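Long-range contacts in neurotoxin (Clostridium botulinum, PDB 2QN0), which acts as the zinc-dependent light chain protease of botulinum neurotoxin serotype C1, cleaving SNARE proteins with dual substrate specificity: residues I91-R96 with A385-D390; K95-R100 with K365-Q370. One frame throughout, in Å; residues are numbered along the deposited sequence.

Interaction 1 (I91-R96 with A385-D390)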
ATOM      1  N   ILE A  91      12.278  -5.594  -0.100  1.00 15.49           N
ATOM      2  CA  ILE A  91      13.384  -4.648  -0.011  1.00 16.50           C
ATOM      3  C   ILE A  91      13.885  -4.261  -1.399  1.00 15.48           C
ATOM      4  O   ILE A  91      14.084  -3.079  -1.694  1.00 16.02           O
ATOM      5  CB  ILE A  91      14.567  -5.241   0.812  1.00 17.17           C
ATOM      6  CG1 ILE A  91      14.161  -5.375   2.278  1.00 19.74           C
ATOM      7  CG2 ILE A  91      15.809  -4.363   0.664  1.00 17.86           C
ATOM      8  CD1 ILE A  91      13.665  -4.084   2.903  1.00 24.35           C
ATOM      9  N   LYS A  92      14.081  -5.254  -2.260  1.00 15.06           N
ATOM     10  CA  LYS A  92      14.572  -4.977  -3.603  1.00 16.28           C
ATOM     11  C   LYS A  92      13.592  -4.088  -4.364  1.00 15.61           C
ATOM     12  O   LYS A  92      14.000  -3.176  -5.085  1.00 17.32           O
ATOM     13  CB  LYS A  92      14.801  -6.280  -4.375  1.00 16.20           C
ATOM     14  CG  LYS A  92      15.455  -6.075  -5.737  1.00 19.16           C
ATOM     15  CD  LYS A  92      15.847  -7.406  -6.365  1.00 19.22           C
ATOM     16  CE  LYS A  92      16.620  -7.198  -7.658  1.00 21.01           C
ATOM     17  NZ  LYS A  92      17.085  -8.499  -8.220  1.00 19.90           N
ATOM     18  N   LEU A  93      12.299  -4.345  -4.197  1.00 15.16           N
ATOM     19  CA  LEU A  93      11.299  -3.541  -4.888  1.00 15.40           C
ATOM     20  C   LEU A  93      11.328  -2.092  -4.403  1.00 14.76           C
ATOM     21  O   LEU A  93      11.182  -1.168  -5.201  1.00 16.99           O
ATOM     22  CB  LEU A  93       9.907  -4.156  -4.702  1.00 14.60           C
ATOM     23  CG  LEU A  93       9.779  -5.529  -5.370  1.00 15.68           C
ATOM     24  CD1 LEU A  93       8.421  -6.131  -5.056  1.00 18.86           C
ATOM     25  CD2 LEU A  93       9.969  -5.389  -6.881  1.00 17.64           C
ATOM     26  N   PHE A  94      11.524  -1.882  -3.103  1.00 14.99           N
ATOM     27  CA  PHE A  94      11.587  -0.514  -2.603  1.00 15.75           C
ATOM     28  C   PHE A  94      12.796   0.203  -3.189  1.00 16.87           C
ATOM     29  O   PHE A  94      12.734   1.392  -3.482  1.00 16.73           O
ATOM     30  CB  PHE A  94      11.636  -0.477  -1.073  1.00 15.97           C
ATOM     31  CG  PHE A  94      10.281  -0.318  -0.433  1.00 16.58           C
ATOM     32  CD1 PHE A  94       9.434  -1.409  -0.281  1.00 15.98           C
ATOM     33  CD2 PHE A  94       9.838   0.936  -0.022  1.00 18.56           C
ATOM     34  CE1 PHE A  94       8.162  -1.256   0.268  1.00 19.01           C
ATOM     35  CE2 PHE A  94       8.568   1.102   0.528  1.00 18.34           C
ATOM     36  CZ  PHE A  94       7.727   0.001   0.673  1.00 18.36           C
ATOM     37  N   LYS A  95      13.900  -0.519  -3.367  1.00 17.05           N
ATOM     38  CA  LYS A  95      15.089   0.094  -3.954  1.00 17.27           C
ATOM     39  C   LYS A  95      14.796   0.534  -5.391  1.00 16.60           C
ATOM     40  O   LYS A  95      15.236   1.599  -5.829  1.00 17.30           O
ATOM     41  CB  LYS A  95      16.261  -0.894  -3.939  1.00 18.20           C
ATOM     42  CG  LYS A  95      16.811  -1.192  -2.547  1.00 19.78           C
ATOM     43  CD  LYS A  95      17.951  -2.204  -2.645  1.00 21.69           C
ATOM     44  CE  LYS A  95      18.512  -2.581  -1.289  1.00 24.40           C
ATOM     45  NZ  LYS A  95      19.609  -3.587  -1.443  1.00 22.98           N
ATOM     46  N   ARG A  96      14.050  -0.284  -6.126  1.00 16.83           N
ATOM     47  CA  ARG A  96      13.717   0.056  -7.505  1.00 16.06           C
ATOM     48  C   ARG A  96      12.757   1.242  -7.521  1.00 15.95           C
ATOM     49  O   ARG A  96      12.889   2.148  -8.339  1.00 16.03           O
ATOM     50  CB  ARG A  96      13.101  -1.151  -8.227  1.00 16.10           C
ATOM     51  CG  ARG A  96      12.725  -0.885  -9.684  1.00 18.53           C
ATOM     52  CD  ARG A  96      12.634  -2.192 -10.465  1.00 18.85           C
ATOM     53  NE  ARG A  96      11.805  -2.091 -11.667  1.00 18.04           N
ATOM     54  CZ  ARG A  96      12.042  -1.280 -12.695  1.00 17.50           C
ATOM     55  NH1 ARG A  96      13.095  -0.474 -12.689  1.00 18.09           N
ATOM     56  NH2 ARG A  96      11.218  -1.282 -13.738  1.00 18.48           N
ATOM     57  N   ALA A 385       8.273 -15.061 -11.142  1.00 20.39           N
ATOM     58  CA  ALA A 385       9.660 -15.146 -11.568  1.00 19.25           C
ATOM     59  C   ALA A 385      10.563 -14.989 -10.357  1.00 20.68           C
ATOM     60  O   ALA A 385      10.107 -14.594  -9.285  1.00 20.08           O
ATOM     61  CB  ALA A 385       9.960 -14.047 -12.587  1.00 17.76           C
ATOM     62  N   ASN A 386      11.841 -15.310 -10.531  1.00 21.62           N
ATOM     63  CA  ASN A 386      12.808 -15.180  -9.447  1.00 22.22           C
ATOM     64  C   ASN A 386      13.360 -13.768  -9.547  1.00 22.71           C
ATOM     65  O   ASN A 386      14.443 -13.545 -10.091  1.00 21.95           O
ATOM     66  CB  ASN A 386      13.927 -16.208  -9.618  1.00 26.38           C
ATOM     67  CG  ASN A 386      13.394 -17.612  -9.805  1.00 28.09           C
ATOM     68  OD1 ASN A 386      12.509 -18.056  -9.072  1.00 31.03           O
ATOM     69  ND2 ASN A 386      13.934 -18.324 -10.789  1.00 33.32           N
ATOM     70  N   ILE A 387      12.600 -12.810  -9.022  1.00 20.27           N
ATOM     71  CA  ILE A 387      12.992 -11.412  -9.095  1.00 19.98           C
ATOM     72  C   ILE A 387      14.227 -11.019  -8.291  1.00 20.13           C
ATOM     73  O   ILE A 387      14.729  -9.906  -8.440  1.00 20.43           O
ATOM     74  CB  ILE A 387      11.817 -10.482  -8.709  1.00 19.45           C
ATOM     75  CG1 ILE A 387      11.335 -10.788  -7.293  1.00 20.84           C
ATOM     76  CG2 ILE A 387      10.667 -10.672  -9.700  1.00 19.12           C
ATOM     77  CD1 ILE A 387      10.256  -9.833  -6.811  1.00 23.54           C
ATOM     78  N   LEU A 388      14.724 -11.919  -7.448  1.00 20.92           N
ATOM     79  CA  LEU A 388      15.928 -11.609  -6.676  1.00 22.73           C
ATOM     80  C   LEU A 388      17.170 -11.845  -7.541  1.00 23.94           C
ATOM     81  O   LEU A 388      18.259 -11.361  -7.231  1.00 25.96           O
ATOM     82  CB  LEU A 388      16.000 -12.465  -5.407  1.00 21.03           C
ATOM     83  CG  LEU A 388      14.969 -12.150  -4.317  1.00 21.56           C
ATOM     84  CD1 LEU A 388      15.207 -13.034  -3.100  1.00 21.43           C
ATOM     85  CD2 LEU A 388      15.078 -10.684  -3.925  1.00 18.86           C
ATOM     86  N   ASP A 389      16.992 -12.584  -8.632  1.00 23.86           N
ATOM     87  CA  ASP A 389      18.084 -12.891  -9.561  1.00 24.06           C
ATOM     88  C   ASP A 389      18.277 -11.705 -10.504  1.00 24.35           C
ATOM     89  O   ASP A 389      17.418 -11.438 -11.344  1.00 25.42           O
ATOM     90  CB  ASP A 389      17.729 -14.141 -10.375  1.00 24.83           C
ATOM     91  CG  ASP A 389      18.874 -14.626 -11.253  1.00 26.81           C
ATOM     92  OD1 ASP A 389      19.747 -13.813 -11.632  1.00 28.38           O
ATOM     93  OD2 ASP A 389      18.887 -15.830 -11.583  1.00 29.80           O
ATOM     94  N   ASP A 390      19.401 -11.000 -10.381  1.00 23.45           N
ATOM     95  CA  ASP A 390      19.651  -9.841 -11.237  1.00 25.56           C
ATOM     96  C   ASP A 390      19.704 -10.148 -12.730  1.00 25.39           C
ATOM     97  O   ASP A 390      19.675  -9.234 -13.551  1.00 26.02           O
ATOM     98  CB  ASP A 390      20.938  -9.120 -10.822  1.00 28.09           C
ATOM     99  CG  ASP A 390      20.755  -8.268  -9.578  1.00 32.20           C
ATOM    100  OD1 ASP A 390      19.655  -7.703  -9.398  1.00 31.46           O
ATOM    101  OD2 ASP A 390      21.714  -8.148  -8.788  1.00 32.66           O
TER
HETATM  102  O   HOH W   1      18.843  -9.169  -5.839  1.00 40.72           O
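Lys92 and Leu388 mark the nearest approach of the two backbones, with 7.4 Å between the CA of Lys92 and the CA of Leu388. The 91-96 segment is regular alpha helix, part of helix 80-97, whereas 385-390 is a loop that curls into a type I beta turn from Asn386 to Asp389, with Asn386 at the centre of an inverse gamma turn. The contact thus seats a tight turn from late in the chain against the flank of helix 80-97, toward the C-terminal end of that helix, and polar bonds from one lysine carry most of it. The Lys92 side chain leaves the helix with CG anti to the backbone N (chi1 -174°) and stays extended beyond, which brings its ammonium up to the turn. Lys92 NZ donates to the carbonyl oxygen of Ile387 at 2.8 Å; the C=O...donor angle is 143° and the donor is tilted slightly from the carbonyl plane. The same NZ forms a salt bridge to Asp390 OD1 at 2.9 Å, meeting it from above the carboxylate plane, 45° out of it. Beyond the segments, Tyr393 O is a further hydrogen-bond acceptor for this group, so several oxygens of one loop gather round a single charge. Such a setting would be expected to favour the protonated lysine. Apolar contacts are looser: CD of Lys92 passes 4.2 Å from CD2 of Leu388, and Leu93 CD2 meets Ile387 CD1 tip to tip at 4.5 Å. Ile387 and Leu388 also rest on the preceding turn of the helix, at Glu89. The bond from Lys92 NZ to Leu388 O is weak, but water 1 supplements it, accepting from NZ at 3.0 Å while donating to Leu388 O at 2.7 Å.

Interaction 2 (K95-R100 with K365-Q370)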
ATOM      1  N   LYS A  95      13.900  -0.519  -3.367  1.00 17.05           N
ATOM      2  CA  LYS A  95      15.089   0.094  -3.954  1.00 17.27           C
ATOM      3  C   LYS A  95      14.796   0.534  -5.391  1.00 16.60           C
ATOM      4  O   LYS A  95      15.236   1.599  -5.829  1.00 17.30           O
ATOM      5  CB  LYS A  95      16.261  -0.894  -3.939  1.00 18.20           C
ATOM      6  CG  LYS A  95      16.811  -1.192  -2.547  1.00 19.78           C
ATOM      7  CD  LYS A  95      17.951  -2.204  -2.645  1.00 21.69           C
ATOM      8  CE  LYS A  95      18.512  -2.581  -1.289  1.00 24.40           C
ATOM      9  NZ  LYS A  95      19.609  -3.587  -1.443  1.00 22.98           N
ATOM     10  N   ARG A  96      14.050  -0.284  -6.126  1.00 16.83           N
ATOM     11  CA  ARG A  96      13.717   0.056  -7.505  1.00 16.06           C
ATOM     12  C   ARG A  96      12.757   1.242  -7.521  1.00 15.95           C
ATOM     13  O   ARG A  96      12.889   2.148  -8.339  1.00 16.03           O
ATOM     14  CB  ARG A  96      13.101  -1.151  -8.227  1.00 16.10           C
ATOM     15  CG  ARG A  96      12.725  -0.885  -9.684  1.00 18.53           C
ATOM     16  CD  ARG A  96      12.634  -2.192 -10.465  1.00 18.85           C
ATOM     17  NE  ARG A  96      11.805  -2.091 -11.667  1.00 18.04           N
ATOM     18  CZ  ARG A  96      12.042  -1.280 -12.695  1.00 17.50           C
ATOM     19  NH1 ARG A  96      13.095  -0.474 -12.689  1.00 18.09           N
ATOM     20  NH2 ARG A  96      11.218  -1.282 -13.738  1.00 18.48           N
ATOM     21  N   ILE A  97      11.795   1.240  -6.607  1.00 14.55           N
ATOM     22  CA  ILE A  97      10.851   2.348  -6.528  1.00 14.38           C
ATOM     23  C   ILE A  97      11.640   3.625  -6.235  1.00 15.56           C
ATOM     24  O   ILE A  97      11.392   4.680  -6.821  1.00 15.01           O
ATOM     25  CB  ILE A  97       9.812   2.107  -5.403  1.00 14.31           C
ATOM     26  CG1 ILE A  97       8.881   0.959  -5.802  1.00 14.41           C
ATOM     27  CG2 ILE A  97       9.005   3.384  -5.142  1.00 14.73           C
ATOM     28  CD1 ILE A  97       7.964   0.480  -4.685  1.00 13.35           C
ATOM     29  N   ASN A  98      12.617   3.500  -5.341  1.00 14.96           N
ATOM     30  CA  ASN A  98      13.457   4.614  -4.915  1.00 17.78           C
ATOM     31  C   ASN A  98      14.431   5.108  -5.984  1.00 19.04           C
ATOM     32  O   ASN A  98      15.085   6.135  -5.799  1.00 20.45           O
ATOM     33  CB  ASN A  98      14.234   4.194  -3.659  1.00 17.89           C
ATOM     34  CG  ASN A  98      14.782   5.375  -2.880  1.00 22.24           C
ATOM     35  OD1 ASN A  98      14.120   6.404  -2.742  1.00 21.58           O
ATOM     36  ND2 ASN A  98      15.987   5.219  -2.339  1.00 20.36           N
ATOM     37  N   SER A  99      14.524   4.390  -7.102  1.00 20.13           N
ATOM     38  CA  SER A  99      15.445   4.771  -8.170  1.00 19.65           C
ATOM     39  C   SER A  99      14.963   5.940  -9.032  1.00 22.34           C
ATOM     40  O   SER A  99      15.746   6.503  -9.798  1.00 20.94           O
ATOM     41  CB  SER A  99      15.765   3.561  -9.062  1.00 20.07           C
ATOM     42  OG  SER A  99      14.666   3.205  -9.888  1.00 21.24           O
ATOM     43  N   ARG A 100      13.681   6.294  -8.927  1.00 19.26           N
ATOM     44  CA  ARG A 100      13.133   7.429  -9.676  1.00 20.83           C
ATOM     45  C   ARG A 100      12.657   8.467  -8.665  1.00 19.79           C
ATOM     46  O   ARG A 100      12.214   8.119  -7.572  1.00 18.63           O
ATOM     47  CB  ARG A 100      11.951   7.010 -10.562  1.00 24.06           C
ATOM     48  CG  ARG A 100      12.241   5.860 -11.515  1.00 30.15           C
ATOM     49  CD  ARG A 100      13.495   6.082 -12.316  1.00 33.19           C
ATOM     50  NE  ARG A 100      13.906   4.865 -13.011  1.00 36.82           N
ATOM     51  CZ  ARG A 100      13.410   4.452 -14.171  1.00 38.15           C
ATOM     52  NH1 ARG A 100      12.475   5.162 -14.790  1.00 40.96           N
ATOM     53  NH2 ARG A 100      13.856   3.325 -14.715  1.00 36.89           N
ATOM     54  N   LYS A 365       4.406   5.290 -16.891  1.00 17.74           N
ATOM     55  CA  LYS A 365       5.079   6.164 -17.843  1.00 19.07           C
ATOM     56  C   LYS A 365       6.454   6.579 -17.326  1.00 18.86           C
ATOM     57  O   LYS A 365       7.447   6.524 -18.052  1.00 18.85           O
ATOM     58  CB  LYS A 365       4.242   7.421 -18.099  1.00 21.60           C
ATOM     59  CG  LYS A 365       2.918   7.152 -18.801  1.00 25.78           C
ATOM     60  CD  LYS A 365       2.145   8.442 -19.060  1.00 31.13           C
ATOM     61  CE  LYS A 365       1.734   9.124 -17.764  1.00 33.58           C
ATOM     62  NZ  LYS A 365       0.956  10.373 -18.014  1.00 37.05           N
ATOM     63  N   ILE A 366       6.510   6.987 -16.064  1.00 17.87           N
ATOM     64  CA  ILE A 366       7.765   7.436 -15.470  1.00 18.34           C
ATOM     65  C   ILE A 366       8.843   6.357 -15.377  1.00 19.23           C
ATOM     66  O   ILE A 366      10.015   6.626 -15.652  1.00 19.49           O
ATOM     67  CB  ILE A 366       7.506   8.052 -14.079  1.00 17.90           C
ATOM     68  CG1 ILE A 366       6.650   9.313 -14.242  1.00 18.15           C
ATOM     69  CG2 ILE A 366       8.830   8.386 -13.388  1.00 18.80           C
ATOM     70  CD1 ILE A 366       6.186   9.919 -12.938  1.00 18.50           C
ATOM     71  N   TYR A 367       8.459   5.141 -15.001  1.00 18.00           N
ATOM     72  CA  TYR A 367       9.426   4.046 -14.890  1.00 18.21           C
ATOM     73  C   TYR A 367       9.636   3.342 -16.227  1.00 19.20           C
ATOM     74  O   TYR A 367      10.399   2.384 -16.321  1.00 19.30           O
ATOM     75  CB  TYR A 367       8.967   3.041 -13.833  1.00 17.25           C
ATOM     76  CG  TYR A 367       9.104   3.565 -12.418  1.00 18.17           C
ATOM     77  CD1 TYR A 367      10.165   3.166 -11.603  1.00 17.53           C
ATOM     78  CD2 TYR A 367       8.197   4.495 -11.910  1.00 17.71           C
ATOM     79  CE1 TYR A 367      10.321   3.686 -10.312  1.00 16.75           C
ATOM     80  CE2 TYR A 367       8.344   5.021 -10.627  1.00 16.39           C
ATOM     81  CZ  TYR A 367       9.407   4.615  -9.835  1.00 17.22           C
ATOM     82  OH  TYR A 367       9.560   5.153  -8.577  1.00 17.76           O
ATOM     83  N   ASN A 368       8.944   3.823 -17.253  1.00 20.15           N
ATOM     84  CA  ASN A 368       9.054   3.266 -18.598  1.00 22.61           C
ATOM     85  C   ASN A 368       8.848   1.753 -18.663  1.00 22.71           C
ATOM     86  O   ASN A 368       9.705   1.021 -19.159  1.00 22.18           O
ATOM     87  CB  ASN A 368      10.416   3.627 -19.198  1.00 26.89           C
ATOM     88  CG  ASN A 368      10.497   3.322 -20.680  1.00 32.40           C
ATOM     89  OD1 ASN A 368       9.643   3.750 -21.461  1.00 33.23           O
ATOM     90  ND2 ASN A 368      11.528   2.585 -21.079  1.00 34.48           N
ATOM     91  N   VAL A 369       7.710   1.288 -18.158  1.00 19.90           N
ATOM     92  CA  VAL A 369       7.389  -0.131 -18.191  1.00 17.60           C
ATOM     93  C   VAL A 369       6.027  -0.323 -18.837  1.00 17.88           C
ATOM     94  O   VAL A 369       5.198   0.591 -18.849  1.00 16.75           O
ATOM     95  CB  VAL A 369       7.341  -0.757 -16.771  1.00 19.81           C
ATOM     96  CG1 VAL A 369       8.714  -0.666 -16.113  1.00 19.72           C
ATOM     97  CG2 VAL A 369       6.282  -0.059 -15.920  1.00 18.93           C
ATOM     98  N   GLN A 370       5.806  -1.509 -19.390  1.00 15.87           N
ATOM     99  CA  GLN A 370       4.527  -1.833 -20.002  1.00 16.85           C
ATOM    100  C   GLN A 370       3.571  -2.032 -18.836  1.00 16.49           C
ATOM    101  O   GLN A 370       3.984  -2.464 -17.761  1.00 16.62           O
ATOM    102  CB  GLN A 370       4.641  -3.135 -20.804  1.00 16.35           C
ATOM    103  CG  GLN A 370       3.361  -3.562 -21.516  1.00 15.89           C
ATOM    104  CD  GLN A 370       2.908  -2.550 -22.554  1.00 17.98           C
ATOM    105  OE1 GLN A 370       2.529  -1.428 -22.216  1.00 17.62           O
ATOM    106  NE2 GLN A 370       2.951  -2.942 -23.829  1.00 17.21           N
TER
HETATM  107  O   HOH W   2      12.260   0.622 -15.568  1.00 21.78           O
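The side chains of Arg96 and Val369 run antiparallel alongside one another, CG1 of Val369 lying 3.5 Å from Arg96 NH2 at the edge of the guanidinium. NH2 also donates to water 2, which in turn donates to Tyr367 O at 2.7 Å, so the water bridges the two segments; outside them the group is held by Asp222 and by Ile395 O. The carbonyl oxygen of Arg96 lies at the edge of the Tyr367 ring and accepts from both Ser99 N and Ser99 OG, the hydroxyl bond being 2.6 Å. Next along, Ile97 O takes the hydroxyl of Tyr367: OH to O is 2.6 Å, in the carbonyl plane and on a lone pair. The aliphatic part of Arg100 lies over one face of the same ring, CG offset toward the rim. With its chain bent at chi2 (-50°), CG makes a CH-pi contact modelled so close to the ring that its exact spacing is doubtful; the guanidinium lies beyond the ring near Tyr367 CD1, its plane 17° from the ring's. Arg100 NH1 approaches Ile366 O to 3.0 Å, while NH2 bonds to Gln396 O. Tyr367 ties the end of helix 360-366, closed at Asn368 by a Schellman motif, to the type I beta turn from Ile97 to Arg100, which links helix 80-97 to helix 101-112, with Arg100 as N-cap of the latter.

Overall arrangement
Interactions 1 and 2 both use the C-terminal part of helix 80-97, sharing Lys95 and Arg96, and their centres lie 13 Å apart. Apart from that overlap, the segments of one do not touch those of the other. The common neighbour is helix 223-238, which carries the zinc ligands His229 and His233, with Glu269 completing the protein side of the metal site. Leu93 packs on its first residues, Pro223 and Ile224; Ile97 and Tyr367 reach Met228, the residue just before His229. Neither contact contains a zinc ligand: the 385-390 loop packs on helix 80-97, which lies against the HExxH helix, and 365-370 on the C-terminal end of helix 80-97 and the turn that follows.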